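Succinylglutamate desuccinylase (PDB 2BCO) probably hydrolyses N-succinylglutamate to succinate and glutamate with the aid of one zinc ion, the last step of arginine degradation by the AST pathway. Local coordinates at residues Phe275-His289 with Leu301-Arg315. Numbering follows the deposited sequence.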
ATOM      1  N   PHE A 275       2.777 -22.813  14.371  1.00 26.19           N
ATOM      2  CA  PHE A 275       4.161 -22.580  13.984  1.00 26.52           C
ATOM      3  C   PHE A 275       5.025 -22.760  15.221  1.00 26.64           C
ATOM      4  O   PHE A 275       4.526 -22.679  16.335  1.00 27.20           O
ATOM      5  CB  PHE A 275       4.328 -21.158  13.463  1.00 24.31           C
ATOM      6  CG  PHE A 275       3.474 -20.841  12.271  1.00 25.35           C
ATOM      7  CD1 PHE A 275       3.640 -21.532  11.069  1.00 24.33           C
ATOM      8  CD2 PHE A 275       2.523 -19.822  12.331  1.00 24.73           C
ATOM      9  CE1 PHE A 275       2.877 -21.214   9.949  1.00 21.21           C
ATOM     10  CE2 PHE A 275       1.755 -19.495  11.212  1.00 22.80           C
ATOM     11  CZ  PHE A 275       1.932 -20.191  10.020  1.00 22.20           C
HETATM   12  N   MSE A 276       6.318 -22.994  15.033  1.00 25.55           N
HETATM   13  CA  MSE A 276       7.211 -23.172  16.169  1.00 27.33           C
HETATM   14  C   MSE A 276       7.733 -21.837  16.687  1.00 26.24           C
HETATM   15  O   MSE A 276       8.033 -21.702  17.878  1.00 23.61           O
HETATM   16  CB  MSE A 276       8.383 -24.072  15.788  1.00 45.49           C
HETATM   17  CG  MSE A 276       7.961 -25.453  15.322  1.00 52.97           C
HETATM   18 SE   MSE A 276       9.473 -26.621  15.016  1.00 66.78          SE
HETATM   19  CE  MSE A 276       9.403 -27.663  16.641  1.00 60.78           C
ATOM     20  N   PHE A 277       7.838 -20.853  15.794  1.00 24.71           N
ATOM     21  CA  PHE A 277       8.317 -19.528  16.175  1.00 23.62           C
ATOM     22  C   PHE A 277       7.244 -18.765  16.946  1.00 25.66           C
ATOM     23  O   PHE A 277       6.065 -19.111  16.890  1.00 25.80           O
ATOM     24  CB  PHE A 277       8.755 -18.724  14.933  1.00 21.76           C
ATOM     25  CG  PHE A 277       7.778 -18.783  13.763  1.00 20.59           C
ATOM     26  CD1 PHE A 277       6.541 -18.130  13.817  1.00 18.93           C
ATOM     27  CD2 PHE A 277       8.098 -19.508  12.611  1.00 19.06           C
ATOM     28  CE1 PHE A 277       5.642 -18.191  12.728  1.00 15.41           C
ATOM     29  CE2 PHE A 277       7.211 -19.575  11.521  1.00 19.71           C
ATOM     30  CZ  PHE A 277       5.979 -18.920  11.585  1.00 18.77           C
ATOM     31  N   ASP A 278       7.663 -17.728  17.664  1.00 28.99           N
ATOM     32  CA  ASP A 278       6.753 -16.909  18.457  1.00 32.53           C
ATOM     33  C   ASP A 278       5.915 -15.984  17.593  1.00 32.39           C
ATOM     34  O   ASP A 278       6.212 -15.775  16.417  1.00 33.63           O
ATOM     35  CB  ASP A 278       7.539 -16.071  19.468  1.00 50.82           C
ATOM     36  CG  ASP A 278       8.076 -16.897  20.615  1.00 53.83           C
ATOM     37  OD1 ASP A 278       8.800 -16.333  21.464  1.00 56.61           O
ATOM     38  OD2 ASP A 278       7.771 -18.107  20.671  1.00 52.82           O
ATOM     39  N   ASP A 279       4.871 -15.422  18.194  1.00 38.10           N
ATOM     40  CA  ASP A 279       3.983 -14.515  17.479  1.00 37.31           C
ATOM     41  C   ASP A 279       4.674 -13.237  17.005  1.00 35.32           C
ATOM     42  O   ASP A 279       4.209 -12.604  16.061  1.00 36.95           O
ATOM     43  CB  ASP A 279       2.769 -14.167  18.346  1.00 32.99           C
ATOM     44  CG  ASP A 279       1.875 -15.365  18.592  1.00 35.99           C
ATOM     45  OD1 ASP A 279       1.692 -16.168  17.653  1.00 34.31           O
ATOM     46  OD2 ASP A 279       1.349 -15.502  19.718  1.00 38.84           O
ATOM     47  N   ASN A 280       5.770 -12.853  17.654  1.00 24.06           N
ATOM     48  CA  ASN A 280       6.500 -11.657  17.243  1.00 22.27           C
ATOM     49  C   ASN A 280       7.511 -12.007  16.146  1.00 19.58           C
ATOM     50  O   ASN A 280       8.490 -11.290  15.923  1.00 18.05           O
ATOM     51  CB  ASN A 280       7.217 -11.012  18.439  1.00 33.35           C
ATOM     52  CG  ASN A 280       8.153 -11.976  19.156  1.00 35.31           C
ATOM     53  OD1 ASN A 280       8.452 -13.065  18.661  1.00 38.25           O
ATOM     54  ND2 ASN A 280       8.625 -11.571  20.327  1.00 35.27           N
ATOM     55  N   VAL A 281       7.262 -13.124  15.471  1.00 22.31           N
ATOM     56  CA  VAL A 281       8.120 -13.585  14.385  1.00 21.73           C
ATOM     57  C   VAL A 281       8.224 -12.489  13.317  1.00 20.57           C
ATOM     58  O   VAL A 281       7.220 -11.911  12.913  1.00 23.33           O
ATOM     59  CB  VAL A 281       7.537 -14.863  13.749  1.00 16.65           C
ATOM     60  CG1 VAL A 281       6.126 -14.590  13.244  1.00 16.91           C
ATOM     61  CG2 VAL A 281       8.435 -15.353  12.632  1.00 16.45           C
ATOM     62  N   GLU A 282       9.437 -12.210  12.859  1.00 15.52           N
ATOM     63  CA  GLU A 282       9.658 -11.169  11.859  1.00 13.67           C
ATOM     64  C   GLU A 282       9.295 -11.591  10.439  1.00 13.19           C
ATOM     65  O   GLU A 282       9.356 -12.775  10.095  1.00 11.91           O
ATOM     66  CB  GLU A 282      11.131 -10.725  11.885  1.00 18.91           C
ATOM     67  CG  GLU A 282      11.500  -9.808  13.045  1.00 21.96           C
ATOM     68  CD  GLU A 282      12.988  -9.459  13.087  1.00 27.18           C
ATOM     69  OE1 GLU A 282      13.603  -9.281  12.013  1.00 26.57           O
ATOM     70  OE2 GLU A 282      13.544  -9.350  14.204  1.00 32.36           O
ATOM     71  N   ASN A 283       8.892 -10.619   9.621  1.00 16.54           N
ATOM     72  CA  ASN A 283       8.588 -10.895   8.227  1.00 15.75           C
ATOM     73  C   ASN A 283       9.938 -11.168   7.577  1.00 15.03           C
ATOM     74  O   ASN A 283      10.962 -10.613   7.991  1.00 17.26           O
ATOM     75  CB  ASN A 283       7.918  -9.699   7.543  1.00 16.34           C
ATOM     76  CG  ASN A 283       6.402  -9.737   7.650  1.00 17.46           C
ATOM     77  OD1 ASN A 283       5.788 -10.791   7.488  1.00 21.00           O
ATOM     78  ND2 ASN A 283       5.792  -8.583   7.902  1.00 13.52           N
ATOM     79  N   PHE A 284       9.938 -12.022   6.565  1.00 12.96           N
ATOM     80  CA  PHE A 284      11.160 -12.404   5.864  1.00 14.49           C
ATOM     81  C   PHE A 284      12.150 -13.127   6.759  1.00 15.24           C
ATOM     82  O   PHE A 284      13.357 -12.933   6.637  1.00 15.71           O
ATOM     83  CB  PHE A 284      11.851 -11.192   5.236  1.00 17.38           C
ATOM     84  CG  PHE A 284      11.046 -10.535   4.159  1.00 16.30           C
ATOM     85  CD1 PHE A 284      10.155  -9.509   4.461  1.00 15.84           C
ATOM     86  CD2 PHE A 284      11.148 -10.969   2.840  1.00 14.70           C
ATOM     87  CE1 PHE A 284       9.375  -8.920   3.465  1.00 14.86           C
ATOM     88  CE2 PHE A 284      10.375 -10.390   1.835  1.00 13.82           C
ATOM     89  CZ  PHE A 284       9.486  -9.364   2.151  1.00 15.64           C
ATOM     90  N   THR A 285      11.638 -13.942   7.675  1.00 18.60           N
ATOM     91  CA  THR A 285      12.503 -14.733   8.540  1.00 19.49           C
ATOM     92  C   THR A 285      12.841 -15.948   7.677  1.00 21.21           C
ATOM     93  O   THR A 285      11.948 -16.678   7.243  1.00 20.10           O
ATOM     94  CB  THR A 285      11.780 -15.181   9.838  1.00 20.16           C
ATOM     95  OG1 THR A 285      11.601 -14.048  10.696  1.00 19.29           O
ATOM     96  CG2 THR A 285      12.589 -16.241  10.571  1.00 15.33           C
ATOM     97  N   SER A 286      14.128 -16.156   7.425  1.00 30.13           N
ATOM     98  CA  SER A 286      14.566 -17.261   6.578  1.00 32.26           C
ATOM     99  C   SER A 286      14.731 -18.590   7.292  1.00 34.54           C
ATOM    100  O   SER A 286      14.766 -18.657   8.520  1.00 36.81           O
ATOM    101  CB  SER A 286      15.880 -16.896   5.877  1.00 27.19           C
ATOM    102  OG  SER A 286      16.913 -16.662   6.816  1.00 23.80           O
ATOM    103  N   PHE A 287      14.833 -19.651   6.503  1.00 35.32           N
ATOM    104  CA  PHE A 287      15.006 -20.993   7.034  1.00 38.21           C
ATOM    105  C   PHE A 287      16.029 -21.719   6.180  1.00 39.98           C
ATOM    106  O   PHE A 287      16.376 -21.261   5.095  1.00 40.25           O
ATOM    107  CB  PHE A 287      13.684 -21.773   7.003  1.00 34.18           C
ATOM    108  CG  PHE A 287      12.576 -21.132   7.803  1.00 35.97           C
ATOM    109  CD1 PHE A 287      11.607 -20.347   7.178  1.00 35.77           C
ATOM    110  CD2 PHE A 287      12.508 -21.300   9.189  1.00 34.82           C
ATOM    111  CE1 PHE A 287      10.584 -19.738   7.923  1.00 34.72           C
ATOM    112  CE2 PHE A 287      11.490 -20.694   9.945  1.00 33.30           C
ATOM    113  CZ  PHE A 287      10.530 -19.914   9.309  1.00 32.95           C
ATOM    114  N   VAL A 288      16.519 -22.846   6.679  1.00 37.83           N
ATOM    115  CA  VAL A 288      17.484 -23.644   5.941  1.00 39.46           C
ATOM    116  C   VAL A 288      16.687 -24.794   5.351  1.00 40.89           C
ATOM    117  O   VAL A 288      15.628 -25.128   5.870  1.00 39.58           O
ATOM    118  CB  VAL A 288      18.590 -24.180   6.870  1.00 48.20           C
ATOM    119  CG1 VAL A 288      19.493 -25.129   6.109  1.00 49.86           C
ATOM    120  CG2 VAL A 288      19.407 -23.015   7.424  1.00 47.41           C
ATOM    121  N   HIS A 289      17.176 -25.386   4.269  1.00 36.10           N
ATOM    122  CA  HIS A 289      16.452 -26.486   3.647  1.00 37.86           C
ATOM    123  C   HIS A 289      16.119 -27.602   4.632  1.00 35.79           C
ATOM    124  O   HIS A 289      16.974 -28.052   5.396  1.00 35.20           O
ATOM    125  CB  HIS A 289      17.239 -27.059   2.456  1.00 76.35           C
ATOM    126  CG  HIS A 289      18.538 -27.706   2.828  1.00 82.91           C
ATOM    127  ND1 HIS A 289      19.553 -27.030   3.474  1.00 85.22           N
ATOM    128  CD2 HIS A 289      19.001 -28.961   2.612  1.00 84.27           C
ATOM    129  CE1 HIS A 289      20.584 -27.840   3.639  1.00 84.77           C
ATOM    130  NE2 HIS A 289      20.274 -29.018   3.124  1.00 84.78           N
ATOM    131  N   LEU A 301       5.533 -28.581   8.637  1.00 43.50           N
ATOM    132  CA  LEU A 301       5.883 -27.530   7.686  1.00 41.29           C
ATOM    133  C   LEU A 301       7.397 -27.350   7.698  1.00 41.70           C
ATOM    134  O   LEU A 301       7.986 -27.116   8.756  1.00 40.97           O
ATOM    135  CB  LEU A 301       5.211 -26.210   8.084  1.00 32.53           C
ATOM    136  CG  LEU A 301       3.692 -26.229   8.288  1.00 30.81           C
ATOM    137  CD1 LEU A 301       3.234 -24.872   8.783  1.00 27.42           C
ATOM    138  CD2 LEU A 301       2.989 -26.600   6.983  1.00 28.85           C
HETATM  139  N   MSE A 302       8.028 -27.480   6.534  1.00 38.09           N
HETATM  140  CA  MSE A 302       9.476 -27.311   6.436  1.00 40.08           C
HETATM  141  C   MSE A 302       9.860 -26.628   5.137  1.00 40.70           C
HETATM  142  O   MSE A 302       9.181 -26.785   4.125  1.00 37.87           O
HETATM  143  CB  MSE A 302      10.203 -28.656   6.532  1.00 61.93           C
HETATM  144  CG  MSE A 302       9.795 -29.685   5.487  1.00 67.07           C
HETATM  145 SE   MSE A 302      10.982 -31.234   5.447  1.00 75.40          SE
HETATM  146  CE  MSE A 302      11.229 -31.361   3.530  1.00 71.09           C
ATOM    147  N   ALA A 303      10.950 -25.872   5.171  1.00 28.86           N
ATOM    148  CA  ALA A 303      11.419 -25.169   3.984  1.00 32.14           C
ATOM    149  C   ALA A 303      11.763 -26.166   2.881  1.00 35.08           C
ATOM    150  O   ALA A 303      12.282 -27.248   3.152  1.00 33.95           O
ATOM    151  CB  ALA A 303      12.641 -24.318   4.329  1.00 44.67           C
ATOM    152  N   LYS A 304      11.465 -25.792   1.640  1.00 56.55           N
ATOM    153  CA  LYS A 304      11.733 -26.642   0.485  1.00 60.93           C
ATOM    154  C   LYS A 304      13.127 -26.339  -0.056  1.00 62.46           C
ATOM    155  O   LYS A 304      13.997 -27.210  -0.085  1.00 63.41           O
ATOM    156  CB  LYS A 304      10.678 -26.398  -0.604  1.00 86.11           C
ATOM    157  CG  LYS A 304      10.603 -27.491  -1.663  1.00 90.47           C
ATOM    158  CD  LYS A 304       9.437 -27.266  -2.624  1.00 93.76           C
ATOM    159  CE  LYS A 304       9.732 -26.172  -3.639  1.00 95.83           C
ATOM    160  NZ  LYS A 304      10.813 -26.580  -4.582  1.00 99.21           N
ATOM    161  N   ASN A 305      13.335 -25.097  -0.482  1.00 88.17           N
ATOM    162  CA  ASN A 305      14.630 -24.676  -1.005  1.00 88.98           C
ATOM    163  C   ASN A 305      15.525 -24.328   0.173  1.00 87.60           C
ATOM    164  O   ASN A 305      15.261 -24.733   1.303  1.00 87.03           O
ATOM    165  CB  ASN A 305      14.470 -23.449  -1.902  1.00102.44           C
ATOM    166  CG  ASN A 305      13.689 -23.749  -3.167  1.00106.40           C
ATOM    167  OD1 ASN A 305      13.391 -22.849  -3.952  1.00108.32           O
ATOM    168  ND2 ASN A 305      13.358 -25.020  -3.374  1.00108.37           N
ATOM    169  N   ASP A 306      16.583 -23.574  -0.091  1.00 59.36           N
ATOM    170  CA  ASP A 306      17.503 -23.180   0.963  1.00 55.70           C
ATOM    171  C   ASP A 306      17.446 -21.660   1.096  1.00 53.78           C
ATOM    172  O   ASP A 306      18.029 -21.078   2.015  1.00 52.46           O
ATOM    173  CB  ASP A 306      18.922 -23.627   0.600  1.00 64.40           C
ATOM    174  CG  ASP A 306      19.789 -23.884   1.823  1.00 66.28           C
ATOM    175  OD1 ASP A 306      20.958 -24.270   1.639  1.00 67.38           O
ATOM    176  OD2 ASP A 306      19.303 -23.706   2.959  1.00 66.23           O
ATOM    177  N   ASN A 307      16.720 -21.025   0.178  1.00 50.28           N
ATOM    178  CA  ASN A 307      16.596 -19.574   0.171  1.00 45.02           C
ATOM    179  C   ASN A 307      15.184 -19.047   0.462  1.00 40.32           C
ATOM    180  O   ASN A 307      14.848 -17.929   0.077  1.00 38.20           O
ATOM    181  CB  ASN A 307      17.077 -19.027  -1.178  1.00 74.81           C
ATOM    182  CG  ASN A 307      18.488 -19.480  -1.523  1.00 76.93           C
ATOM    183  OD1 ASN A 307      18.723 -20.654  -1.819  1.00 76.49           O
ATOM    184  ND2 ASN A 307      19.435 -18.550  -1.473  1.00 76.24           N
ATOM    185  N   GLU A 308      14.368 -19.845   1.143  1.00 36.02           N
ATOM    186  CA  GLU A 308      13.009 -19.430   1.469  1.00 30.41           C
ATOM    187  C   GLU A 308      12.932 -18.627   2.762  1.00 25.81           C
ATOM    188  O   GLU A 308      13.718 -18.825   3.692  1.00 24.64           O
ATOM    189  CB  GLU A 308      12.074 -20.639   1.590  1.00 38.97           C
ATOM    190  CG  GLU A 308      11.734 -21.334   0.284  1.00 40.67           C
ATOM    191  CD  GLU A 308      10.620 -22.350   0.453  1.00 42.88           C
ATOM    192  OE1 GLU A 308      10.734 -23.201   1.355  1.00 47.94           O
ATOM    193  OE2 GLU A 308       9.628 -22.303  -0.303  1.00 44.87           O
ATOM    194  N   ALA A 309      11.974 -17.710   2.801  1.00 23.06           N
ATOM    195  CA  ALA A 309      11.745 -16.878   3.970  1.00 18.78           C
ATOM    196  C   ALA A 309      10.242 -16.815   4.114  1.00 15.13           C
ATOM    197  O   ALA A 309       9.518 -16.903   3.130  1.00 14.80           O
ATOM    198  CB  ALA A 309      12.324 -15.480   3.759  1.00 12.47           C
ATOM    199  N   ILE A 310       9.761 -16.668   5.338  1.00 14.48           N
ATOM    200  CA  ILE A 310       8.329 -16.606   5.545  1.00 12.47           C
ATOM    201  C   ILE A 310       7.866 -15.156   5.626  1.00 12.36           C
ATOM    202  O   ILE A 310       8.544 -14.322   6.217  1.00 10.68           O
ATOM    203  CB  ILE A 310       7.939 -17.384   6.824  1.00 22.55           C
ATOM    204  CG1 ILE A 310       6.422 -17.531   6.899  1.00 23.53           C
ATOM    205  CG2 ILE A 310       8.483 -16.684   8.063  1.00 20.17           C
ATOM    206  CD1 ILE A 310       5.989 -18.642   7.831  1.00 25.62           C
ATOM    207  N   VAL A 311       6.718 -14.861   5.018  1.00 16.66           N
ATOM    208  CA  VAL A 311       6.153 -13.508   5.023  1.00 16.91           C
ATOM    209  C   VAL A 311       4.655 -13.535   5.360  1.00 17.55           C
ATOM    210  O   VAL A 311       3.922 -14.398   4.878  1.00 17.83           O
ATOM    211  CB  VAL A 311       6.335 -12.827   3.635  1.00 16.85           C
ATOM    212  CG1 VAL A 311       5.711 -11.453   3.642  1.00 17.60           C
ATOM    213  CG2 VAL A 311       7.806 -12.720   3.290  1.00 15.61           C
ATOM    214  N   PHE A 312       4.199 -12.590   6.182  1.00 23.38           N
ATOM    215  CA  PHE A 312       2.778 -12.523   6.559  1.00 24.49           C
ATOM    216  C   PHE A 312       2.279 -13.806   7.226  1.00 26.16           C
ATOM    217  O   PHE A 312       1.356 -14.450   6.732  1.00 29.42           O
ATOM    218  CB  PHE A 312       1.894 -12.255   5.327  1.00 16.86           C
ATOM    219  CG  PHE A 312       2.266 -11.020   4.553  1.00 17.66           C
ATOM    220  CD1 PHE A 312       2.356 -11.058   3.166  1.00 18.33           C
ATOM    221  CD2 PHE A 312       2.524  -9.817   5.206  1.00 18.31           C
ATOM    222  CE1 PHE A 312       2.685  -9.908   2.434  1.00 22.72           C
ATOM    223  CE2 PHE A 312       2.853  -8.659   4.488  1.00 19.36           C
ATOM    224  CZ  PHE A 312       2.939  -8.704   3.101  1.00 21.41           C
ATOM    225  N   PRO A 313       2.885 -14.207   8.349  1.00 22.53           N
ATOM    226  CA  PRO A 313       2.412 -15.435   9.004  1.00 23.46           C
ATOM    227  C   PRO A 313       1.170 -15.127   9.837  1.00 24.12           C
ATOM    228  O   PRO A 313       1.088 -14.073  10.457  1.00 22.40           O
ATOM    229  CB  PRO A 313       3.585 -15.836   9.904  1.00 18.69           C
ATOM    230  CG  PRO A 313       4.760 -15.059   9.362  1.00 21.47           C
ATOM    231  CD  PRO A 313       4.154 -13.754   8.936  1.00 19.74           C
ATOM    232  N   ASN A 314       0.209 -16.043   9.851  1.00 31.43           N
ATOM    233  CA  ASN A 314      -1.012 -15.845  10.632  1.00 34.63           C
ATOM    234  C   ASN A 314      -1.631 -17.198  10.971  1.00 35.06           C
ATOM    235  O   ASN A 314      -2.248 -17.836  10.118  1.00 35.83           O
ATOM    236  CB  ASN A 314      -2.017 -14.996   9.848  1.00 37.79           C
ATOM    237  CG  ASN A 314      -3.137 -14.463  10.721  1.00 38.27           C
ATOM    238  OD1 ASN A 314      -3.687 -15.183  11.561  1.00 36.56           O
ATOM    239  ND2 ASN A 314      -3.489 -13.198  10.520  1.00 35.60           N
ATOM    240  N   ARG A 315      -1.463 -17.624  12.220  1.00 32.54           N
ATOM    241  CA  ARG A 315      -1.980 -18.910  12.685  1.00 34.38           C
ATOM    242  C   ARG A 315      -3.476 -18.896  13.009  1.00 37.07           C
ATOM    243  O   ARG A 315      -4.087 -19.952  13.180  1.00 38.12           O
ATOM    244  CB  ARG A 315      -1.203 -19.358  13.923  1.00 31.25           C
ATOM    245  CG  ARG A 315      -1.351 -18.436  15.136  1.00 28.16           C
ATOM    246  CD  ARG A 315      -0.301 -18.758  16.188  1.00 25.81           C
ATOM    247  NE  ARG A 315      -0.435 -17.958  17.398  1.00 23.89           N
ATOM    248  CZ  ARG A 315      -1.399 -18.117  18.301  1.00 22.74           C
ATOM    249  NH1 ARG A 315      -2.320 -19.053  18.135  1.00 22.44           N
ATOM    250  NH2 ARG A 315      -1.438 -17.343  19.373  1.00 21.36           N
TER
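Ile310 fills the apolar centre, reaching two phenylalanines with two branches. Its CG1 runs anti to the backbone N (chi1 -170°) and carries CD1 to Phe277 CZ, 3.8 Å away, while its CB and CG2 meet Phe287 at CE1, with CB in the plane of the ring, at its edge. A branched aliphatic side chain suits this place because it can serve both rings at once. Val281 CG2 lies over one face of Phe277 and Phe275 CB over the opposite one, both displaced toward the rim; Pro313 adds a compact, rigid surface beside Phe275, Phe277 and Val281. Ala303, with no side chain beyond CB, lets Phe287 CB come within 3.8 Å of Ala303 CB. On the other side of the strand, Val311 sets CG2 squarely over the Phe284 ring, 3.7 Å from its centroid, a CH-pi contact; His163, Tyr260 and Phe166 also meet this ring.

Between these clusters the backbones pair antiparallel. Ile310 N donates to Thr285 O (2.9 Å), whereas Phe284 and Thr285 both face Ile310 in a G1 bulge, their NH groups making weak bonds to its carbonyl. Asn283 extends the pairing with its side chain: OD1 accepts Phe312 N at 2.7 Å, nearly straight at 169°.

At the polar edge, Arg315 stretches from CG to NE and presents the guanidinium edge to Asp279, the carboxylate and guanidinium planes only 18° apart. Arg315 NE meets Asp279 OD1 on its syn side at 2.8 Å, a salt bridge; the second bond, Arg315 NH2 to Asp279 OD2, is weak. At the far end, Asp306 OD2 accepts His289 N (3.0 Å), though both residues are poorly ordered.

Apolar packing, backbone pairing and the salt bridge thus join this part of the AstE/AspA barrel-sandwich hybrid domain. Asn283 OD1 ties down the backbone of Phe312, whose side chain is about 5 Å from that of Glu219, the predicted active-site residue, consistent with this edge being held beside the active site.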